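Local coordinates for hypothetical protein (Pyrococcus furiosus, PDB 1YB3) that is of unknown function: a conserved DUF3201-family protein of a hyperthermophilic archaeon, built as a single chain around an antiparallel beta sheet, at residues 61-66 and 78-83; 108-113 and 148-153. All blocks are in the same frame, centred on the assembly; numbering follows the deposited sequence.

Contact 1. Residues 61-66 and 78-83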
HETATM    1  N   MSE A  61      11.060  11.095   1.516  1.00 22.65           N
HETATM    2  CA  MSE A  61      11.665  10.709   2.781  1.00 21.87           C
HETATM    3  C   MSE A  61      13.093  10.264   2.513  1.00 22.93           C
HETATM    4  O   MSE A  61      13.321   9.168   2.021  1.00 21.77           O
HETATM    5  CB  MSE A  61      10.883   9.558   3.430  1.00 24.83           C
HETATM    6  CG  MSE A  61       9.441   9.870   3.657  1.00 22.39           C
HETATM    7 SE   MSE A  61       8.436   8.343   4.444  1.00 28.53          SE
HETATM    8  CE  MSE A  61       8.194   7.287   2.790  1.00 27.36           C
ATOM      9  N   LYS A  62      14.069  11.118   2.837  1.00 24.22           N
ATOM     10  CA  LYS A  62      15.474  10.714   2.689  1.00 26.05           C
ATOM     11  C   LYS A  62      15.904   9.766   3.827  1.00 25.90           C
ATOM     12  O   LYS A  62      16.958   9.114   3.763  1.00 31.10           O
ATOM     13  CB  LYS A  62      16.391  11.945   2.633  1.00 31.38           C
ATOM     14  CG  LYS A  62      15.913  13.052   1.706  1.00 35.44           C
ATOM     15  CD  LYS A  62      16.372  12.858   0.265  1.00 39.91           C
ATOM     16  CE  LYS A  62      16.192  14.146  -0.524  1.00 41.62           C
ATOM     17  NZ  LYS A  62      17.089  14.220  -1.720  1.00 44.95           N
ATOM     18  N   TYR A  63      15.089   9.707   4.875  1.00 22.79           N
ATOM     19  CA  TYR A  63      15.254   8.753   5.955  1.00 15.95           C
ATOM     20  C   TYR A  63      14.604   7.378   5.616  1.00 18.20           C
ATOM     21  O   TYR A  63      13.731   7.321   4.766  1.00 22.62           O
ATOM     22  CB  TYR A  63      14.621   9.320   7.206  1.00 22.61           C
ATOM     23  CG  TYR A  63      13.165   9.730   7.075  1.00 21.84           C
ATOM     24  CD1 TYR A  63      12.131   8.838   7.430  1.00 23.82           C
ATOM     25  CD2 TYR A  63      12.812  11.019   6.655  1.00 22.00           C
ATOM     26  CE1 TYR A  63      10.803   9.222   7.347  1.00 21.87           C
ATOM     27  CE2 TYR A  63      11.472  11.411   6.559  1.00 22.08           C
ATOM     28  CZ  TYR A  63      10.475  10.500   6.910  1.00 22.07           C
ATOM     29  OH  TYR A  63       9.154  10.891   6.824  1.00 22.99           O
ATOM     30  N   PRO A  64      15.063   6.297   6.271  1.00 20.24           N
ATOM     31  CA  PRO A  64      14.501   4.974   5.981  1.00 17.82           C
ATOM     32  C   PRO A  64      13.175   4.798   6.700  1.00 19.44           C
ATOM     33  O   PRO A  64      12.911   5.423   7.723  1.00 19.83           O
ATOM     34  CB  PRO A  64      15.511   4.027   6.593  1.00 19.38           C
ATOM     35  CG  PRO A  64      16.046   4.793   7.783  1.00 19.76           C
ATOM     36  CD  PRO A  64      16.139   6.207   7.271  1.00 19.04           C
ATOM     37  N   HIS A  65      12.330   3.934   6.161  1.00 18.86           N
ATOM     38  CA  HIS A  65      11.185   3.485   6.913  1.00 17.77           C
ATOM     39  C   HIS A  65      11.116   1.964   6.750  1.00 18.05           C
ATOM     40  O   HIS A  65      11.656   1.449   5.754  1.00 18.05           O
ATOM     41  CB  HIS A  65       9.910   4.170   6.418  1.00 18.41           C
ATOM     42  CG  HIS A  65       9.389   3.644   5.122  1.00 20.28           C
ATOM     43  ND1 HIS A  65       9.673   4.234   3.910  1.00 21.23           N
ATOM     44  CD2 HIS A  65       8.576   2.590   4.847  1.00 17.00           C
ATOM     45  CE1 HIS A  65       9.072   3.563   2.942  1.00 24.00           C
ATOM     46  NE2 HIS A  65       8.395   2.565   3.486  1.00 19.91           N
ATOM     47  N   PRO A  66      10.486   1.257   7.724  1.00 18.84           N
ATOM     48  CA  PRO A  66      10.466  -0.223   7.676  1.00 19.69           C
ATOM     49  C   PRO A  66       9.383  -0.788   6.742  1.00 21.58           C
ATOM     50  O   PRO A  66       8.293  -0.232   6.646  1.00 19.88           O
ATOM     51  CB  PRO A  66      10.209  -0.620   9.133  1.00 20.91           C
ATOM     52  CG  PRO A  66       9.337   0.525   9.676  1.00 18.85           C
ATOM     53  CD  PRO A  66       9.802   1.786   8.926  1.00 18.99           C
ATOM     54  N   ALA A  78       5.463   0.861   7.470  1.00 16.49           N
ATOM     55  CA  ALA A  78       4.952   2.006   8.222  1.00 16.41           C
ATOM     56  C   ALA A  78       5.819   3.190   7.896  1.00 17.29           C
ATOM     57  O   ALA A  78       7.027   3.034   7.612  1.00 18.80           O
ATOM     58  CB  ALA A  78       4.972   1.738   9.721  1.00 17.21           C
ATOM     59  N   THR A  79       5.190   4.356   7.895  1.00 17.28           N
ATOM     60  CA  THR A  79       5.887   5.645   7.766  1.00 17.88           C
ATOM     61  C   THR A  79       5.383   6.482   8.949  1.00 18.05           C
ATOM     62  O   THR A  79       4.554   6.029   9.733  1.00 17.18           O
ATOM     63  CB  THR A  79       5.461   6.372   6.482  1.00 18.62           C
ATOM     64  OG1 THR A  79       4.094   6.748   6.619  1.00 19.40           O
ATOM     65  CG2 THR A  79       5.649   5.482   5.204  1.00 17.70           C
ATOM     66  N   PRO A  80       5.875   7.726   9.099  1.00 19.28           N
ATOM     67  CA  PRO A  80       5.318   8.542  10.190  1.00 19.89           C
ATOM     68  C   PRO A  80       3.789   8.752  10.132  1.00 19.75           C
ATOM     69  O   PRO A  80       3.178   9.165  11.128  1.00 21.20           O
ATOM     70  CB  PRO A  80       6.066   9.874  10.038  1.00 20.08           C
ATOM     71  CG  PRO A  80       7.386   9.482   9.399  1.00 18.62           C
ATOM     72  CD  PRO A  80       6.971   8.425   8.394  1.00 20.36           C
ATOM     73  N   GLN A  81       3.187   8.464   8.978  1.00 18.63           N
ATOM     74  CA  GLN A  81       1.709   8.532   8.828  1.00 22.59           C
ATOM     75  C   GLN A  81       0.987   7.321   9.416  1.00 22.31           C
ATOM     76  O   GLN A  81      -0.206   7.402   9.784  1.00 22.80           O
ATOM     77  CB  GLN A  81       1.314   8.663   7.364  1.00 23.70           C
ATOM     78  CG  GLN A  81       1.479  10.054   6.773  1.00 27.59           C
ATOM     79  CD  GLN A  81       1.001  10.134   5.322  1.00 29.00           C
ATOM     80  OE1 GLN A  81       1.149   9.188   4.550  1.00 29.76           O
ATOM     81  NE2 GLN A  81       0.428  11.267   4.958  1.00 31.97           N
ATOM     82  N   GLY A  82       1.702   6.205   9.500  1.00 18.26           N
ATOM     83  CA  GLY A  82       1.114   4.942   9.974  1.00 20.46           C
ATOM     84  C   GLY A  82       1.394   3.767   9.054  1.00 19.27           C
ATOM     85  O   GLY A  82       2.305   3.814   8.224  1.00 17.93           O
ATOM     86  N   PHE A  83       0.601   2.700   9.221  1.00 18.00           N
ATOM     87  CA  PHE A  83       0.745   1.493   8.420  1.00 16.47           C
ATOM     88  C   PHE A  83       0.267   1.702   6.971  1.00 14.32           C
ATOM     89  O   PHE A  83      -0.639   2.511   6.693  1.00 14.58           O
ATOM     90  CB  PHE A  83      -0.146   0.375   8.957  1.00 20.04           C
ATOM     91  CG  PHE A  83       0.209  -0.138  10.319  1.00 22.10           C
ATOM     92  CD1 PHE A  83       1.369  -0.905  10.532  1.00 23.63           C
ATOM     93  CD2 PHE A  83      -0.669   0.057  11.384  1.00 23.69           C
ATOM     94  CE1 PHE A  83       1.661  -1.424  11.794  1.00 23.33           C
ATOM     95  CE2 PHE A  83      -0.391  -0.467  12.654  1.00 21.70           C
ATOM     96  CZ  PHE A  83       0.775  -1.204  12.862  1.00 23.18           C
TER
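In His65, chi1 of 76° sets CG between the backbone N and the carbonyl carbon. The imidazole lies side by side with the Thr79 side chain, whose CG2, placed next to its own backbone N, lies over the centre of one ring face. This CH-pi contact spans 4.2 Å from Thr79 CG2 to the His65 ring centroid, nearly on the ring normal. A flat polar ring suits the site, because it offers a face to the methyl while NE2 bonds Tyr84 OH. Selenomethionine Met61 crosses Thr79 at about a right angle; its chain bends at the last torsion, and Met61 CE comes 3.9 Å from Thr79 CG2. His65 and Thr79 sit at the open end of a beta hairpin, strands 65-71 and 74-79, where Ala78 N donates to Pro66 O (3.1 Å). Pro66 has no N-H to return, and the buried Ala78 O, 3.3 Å from Pro66 CD, finds no hydrogen-bond partner. Beyond this pair Tyr63 and Pro80 meet tip to tip, Tyr63 OH lying 3.4 Å from Pro80 CG. Thr79 opens a type I turn ending at Gly82; Pro80, its phi of -58° suited to the second position, follows, and Thr79 OG1 accepts from Gln81 N at 3.1 Å, an ST turn.

Contact 2. Residues 108-113 and 148-153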
ATOM      1  N   LYS A 108      -8.370   5.093   2.256  1.00 19.16           N
ATOM      2  CA  LYS A 108      -7.158   5.865   1.905  1.00 19.81           C
ATOM      3  C   LYS A 108      -6.357   5.108   0.863  1.00 19.74           C
ATOM      4  O   LYS A 108      -5.278   4.570   1.162  1.00 19.93           O
ATOM      5  CB  LYS A 108      -6.312   6.156   3.162  1.00 20.01           C
ATOM      6  CG  LYS A 108      -7.068   6.958   4.226  1.00 22.22           C
ATOM      7  CD  LYS A 108      -6.168   7.333   5.390  1.00 26.31           C
ATOM      8  CE  LYS A 108      -6.999   7.816   6.571  1.00 30.19           C
ATOM      9  NZ  LYS A 108      -6.142   8.125   7.752  1.00 34.81           N
ATOM     10  N   LEU A 109      -6.914   5.060  -0.344  1.00 19.21           N
ATOM     11  CA  LEU A 109      -6.369   4.307  -1.467  1.00 19.07           C
ATOM     12  C   LEU A 109      -5.639   5.187  -2.462  1.00 21.88           C
ATOM     13  O   LEU A 109      -6.106   6.274  -2.817  1.00 20.25           O
ATOM     14  CB  LEU A 109      -7.522   3.597  -2.199  1.00 20.60           C
ATOM     15  CG  LEU A 109      -7.221   2.857  -3.499  1.00 19.12           C
ATOM     16  CD1 LEU A 109      -6.419   1.596  -3.203  1.00 19.56           C
ATOM     17  CD2 LEU A 109      -8.533   2.515  -4.196  1.00 20.60           C
ATOM     18  N   PHE A 110      -4.510   4.677  -2.929  1.00 19.41           N
ATOM     19  CA  PHE A 110      -3.764   5.255  -4.049  1.00 18.33           C
ATOM     20  C   PHE A 110      -3.540   4.162  -5.088  1.00 18.36           C
ATOM     21  O   PHE A 110      -3.235   3.016  -4.749  1.00 19.94           O
ATOM     22  CB  PHE A 110      -2.387   5.775  -3.588  1.00 20.38           C
ATOM     23  CG  PHE A 110      -2.449   6.867  -2.539  1.00 20.32           C
ATOM     24  CD1 PHE A 110      -2.325   8.202  -2.908  1.00 22.69           C
ATOM     25  CD2 PHE A 110      -2.621   6.559  -1.191  1.00 22.95           C
ATOM     26  CE1 PHE A 110      -2.369   9.229  -1.924  1.00 23.37           C
ATOM     27  CE2 PHE A 110      -2.668   7.553  -0.210  1.00 26.08           C
ATOM     28  CZ  PHE A 110      -2.547   8.904  -0.585  1.00 23.41           C
ATOM     29  N   ILE A 111      -3.655   4.522  -6.366  1.00 18.28           N
ATOM     30  CA  ILE A 111      -3.317   3.587  -7.436  1.00 17.45           C
ATOM     31  C   ILE A 111      -2.323   4.311  -8.333  1.00 19.62           C
ATOM     32  O   ILE A 111      -2.615   5.414  -8.799  1.00 22.33           O
ATOM     33  CB  ILE A 111      -4.548   3.206  -8.276  1.00 17.78           C
ATOM     34  CG1 ILE A 111      -5.680   2.687  -7.373  1.00 17.57           C
ATOM     35  CG2 ILE A 111      -4.184   2.173  -9.347  1.00 18.91           C
ATOM     36  CD1 ILE A 111      -7.023   2.487  -8.122  1.00 18.83           C
ATOM     37  N   TYR A 112      -1.171   3.694  -8.537  1.00 18.28           N
ATOM     38  CA  TYR A 112      -0.044   4.371  -9.203  1.00 18.86           C
ATOM     39  C   TYR A 112       0.843   3.401  -9.945  1.00 22.99           C
ATOM     40  O   TYR A 112       0.827   2.217  -9.664  1.00 21.27           O
ATOM     41  CB  TYR A 112       0.764   5.207  -8.190  1.00 20.41           C
ATOM     42  CG  TYR A 112       1.282   4.489  -6.952  1.00 22.02           C
ATOM     43  CD1 TYR A 112       2.460   3.736  -6.984  1.00 21.70           C
ATOM     44  CD2 TYR A 112       0.594   4.593  -5.731  1.00 21.97           C
ATOM     45  CE1 TYR A 112       2.949   3.085  -5.815  1.00 21.78           C
ATOM     46  CE2 TYR A 112       1.067   3.961  -4.570  1.00 22.76           C
ATOM     47  CZ  TYR A 112       2.238   3.205  -4.618  1.00 21.61           C
ATOM     48  OH  TYR A 112       2.716   2.578  -3.475  1.00 21.56           O
ATOM     49  N   GLY A 113       1.612   3.905 -10.917  1.00 20.35           N
ATOM     50  CA  GLY A 113       2.581   3.079 -11.642  1.00 23.37           C
ATOM     51  C   GLY A 113       3.892   2.918 -10.895  1.00 25.82           C
ATOM     52  O   GLY A 113       3.905   2.771  -9.671  1.00 27.51           O
ATOM     53  N   GLU A 148      -2.257   0.815  -3.193  1.00 15.95           N
ATOM     54  CA  GLU A 148      -1.785   1.059  -1.824  1.00 16.39           C
ATOM     55  C   GLU A 148      -2.935   1.534  -0.934  1.00 15.20           C
ATOM     56  O   GLU A 148      -3.688   2.433  -1.307  1.00 18.03           O
ATOM     57  CB  GLU A 148      -0.637   2.110  -1.784  1.00 15.46           C
ATOM     58  CG  GLU A 148      -0.297   2.536  -0.362  1.00 16.43           C
ATOM     59  CD  GLU A 148       0.883   3.521  -0.257  1.00 18.64           C
ATOM     60  OE1 GLU A 148       1.718   3.543  -1.190  1.00 21.24           O
ATOM     61  OE2 GLU A 148       0.978   4.247   0.756  1.00 22.08           O
ATOM     62  N   VAL A 149      -3.075   0.912   0.238  1.00 15.48           N
ATOM     63  CA  VAL A 149      -4.053   1.346   1.225  1.00 15.89           C
ATOM     64  C   VAL A 149      -3.296   1.807   2.481  1.00 14.27           C
ATOM     65  O   VAL A 149      -2.432   1.071   2.982  1.00 14.79           O
ATOM     66  CB  VAL A 149      -5.038   0.194   1.549  1.00 16.36           C
ATOM     67  CG1 VAL A 149      -6.041   0.633   2.600  1.00 17.12           C
ATOM     68  CG2 VAL A 149      -5.732  -0.311   0.221  1.00 16.04           C
ATOM     69  N   ASP A 150      -3.615   3.016   2.955  1.00 16.77           N
ATOM     70  CA  ASP A 150      -2.987   3.614   4.152  1.00 18.55           C
ATOM     71  C   ASP A 150      -3.953   3.572   5.344  1.00 19.29           C
ATOM     72  O   ASP A 150      -5.170   3.766   5.171  1.00 18.77           O
ATOM     73  CB  ASP A 150      -2.572   5.066   3.889  1.00 20.45           C
ATOM     74  CG  ASP A 150      -1.460   5.189   2.845  1.00 21.72           C
ATOM     75  OD1 ASP A 150      -0.896   4.152   2.448  1.00 17.48           O
ATOM     76  OD2 ASP A 150      -1.159   6.336   2.434  1.00 24.18           O
ATOM     77  N   LEU A 151      -3.439   3.293   6.539  1.00 20.83           N
ATOM     78  CA  LEU A 151      -4.316   2.946   7.676  1.00 21.31           C
ATOM     79  C   LEU A 151      -4.077   3.639   9.019  1.00 24.75           C
ATOM     80  O   LEU A 151      -4.637   3.204  10.037  1.00 25.66           O
ATOM     81  CB  LEU A 151      -4.306   1.435   7.911  1.00 24.20           C
ATOM     82  CG  LEU A 151      -5.001   0.684   6.776  1.00 28.40           C
ATOM     83  CD1 LEU A 151      -4.545  -0.731   6.711  1.00 31.46           C
ATOM     84  CD2 LEU A 151      -6.516   0.795   6.875  1.00 31.17           C
ATOM     85  N   GLY A 152      -3.260   4.679   9.056  1.00 22.24           N
ATOM     86  CA  GLY A 152      -2.832   5.191  10.378  1.00 25.01           C
ATOM     87  C   GLY A 152      -2.261   4.062  11.244  1.00 22.41           C
ATOM     88  O   GLY A 152      -1.850   3.023  10.725  1.00 25.49           O
ATOM     89  N   PHE A 153      -2.252   4.240  12.570  1.00 20.66           N
ATOM     90  CA  PHE A 153      -1.622   3.244  13.443  1.00 19.49           C
ATOM     91  C   PHE A 153      -2.624   2.266  14.048  1.00 22.34           C
ATOM     92  O   PHE A 153      -2.589   1.959  15.255  1.00 23.48           O
ATOM     93  CB  PHE A 153      -0.746   3.924  14.519  1.00 22.93           C
ATOM     94  CG  PHE A 153       0.514   4.546  13.958  1.00 22.90           C
ATOM     95  CD1 PHE A 153       1.633   3.757  13.682  1.00 26.95           C
ATOM     96  CD2 PHE A 153       0.565   5.904  13.674  1.00 24.96           C
ATOM     97  CE1 PHE A 153       2.802   4.320  13.143  1.00 27.81           C
ATOM     98  CE2 PHE A 153       1.744   6.484  13.125  1.00 23.82           C
ATOM     99  CZ  PHE A 153       2.851   5.680  12.870  1.00 26.67           C
TER
HETATM  100  O   HOH W   1      -7.824   3.456   4.604  1.00 20.84           O
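The Tyr112 ring has Phe110 CB in its plane at one edge and the carboxylate oxygen Glu148 OE1 near its plane at the hydroxyl end, the ring and carboxylate planes standing 80° apart. Tyr112 OH donates to Glu148 OE1 over 2.7 Å, meeting it nearly along the C-O bond. Tyrosine suits the place, its flat ring packing beside Phe110 CB while the hydroxyl at its far end bonds the carboxylate. Glu148 can reach this far because its chain is extended, with CG anti to the backbone N (chi1 171°). The Phe110 ring has Glu148 O near its plane at the edge, and Asp150 OD2 approaches it obliquely, 3.3 Å from Phe110 CE2; Phe124 and Trp58 also meet this ring. Glu148 OE2 and Asp150 OD1 are only 2.5 Å apart, so one of the two acids probably holds a proton. All this rides on neighbouring antiparallel strands of the seven-stranded sheet, 108-112 and 144-150. Phe110 and Glu148 form a hydrogen-bonded pair, linked both ways: Phe110 N to Glu148 O and Glu148 N to Phe110 O, each 2.9 Å. Leu109 and Val149, the adjoining non-hydrogen-bonded pair, turn to the other face, where branched apolar side chains suit a buried place and Leu109 CD1 lies 4.0 Å from Val149 CG2. Farther along, Asp150 N donates to Lys108 O, and a water joins Lys108 N to Asp150 O, which the aliphatic Lys108 chain passes.

Overall arrangement
After the long helix 11-35 and the edge strand 40-47, the chain passes through the small two-stranded sheet 51-54/57-60 and reaches contact 1, which closes the whole hairpin of strands 65-71 and 74-79 at its open end. Strand 82-90 follows, then helix 96-105. Contact 2 opens afterwards at 108-113 and closes a longer excursion through strand 120-123 and helix 130-138. The two contacts are thus in series, neither nested nor crossed. Their centres lie about 13 Å apart, yet they touch: strand 82-90 pairs with strand 144-150, joining the hairpin half of the sheet to its later strands, and Phe83 probably exchanges backbone hydrogen bonds with Leu151 and Gly152. Phe153 also packs against Gly82 and Thr79.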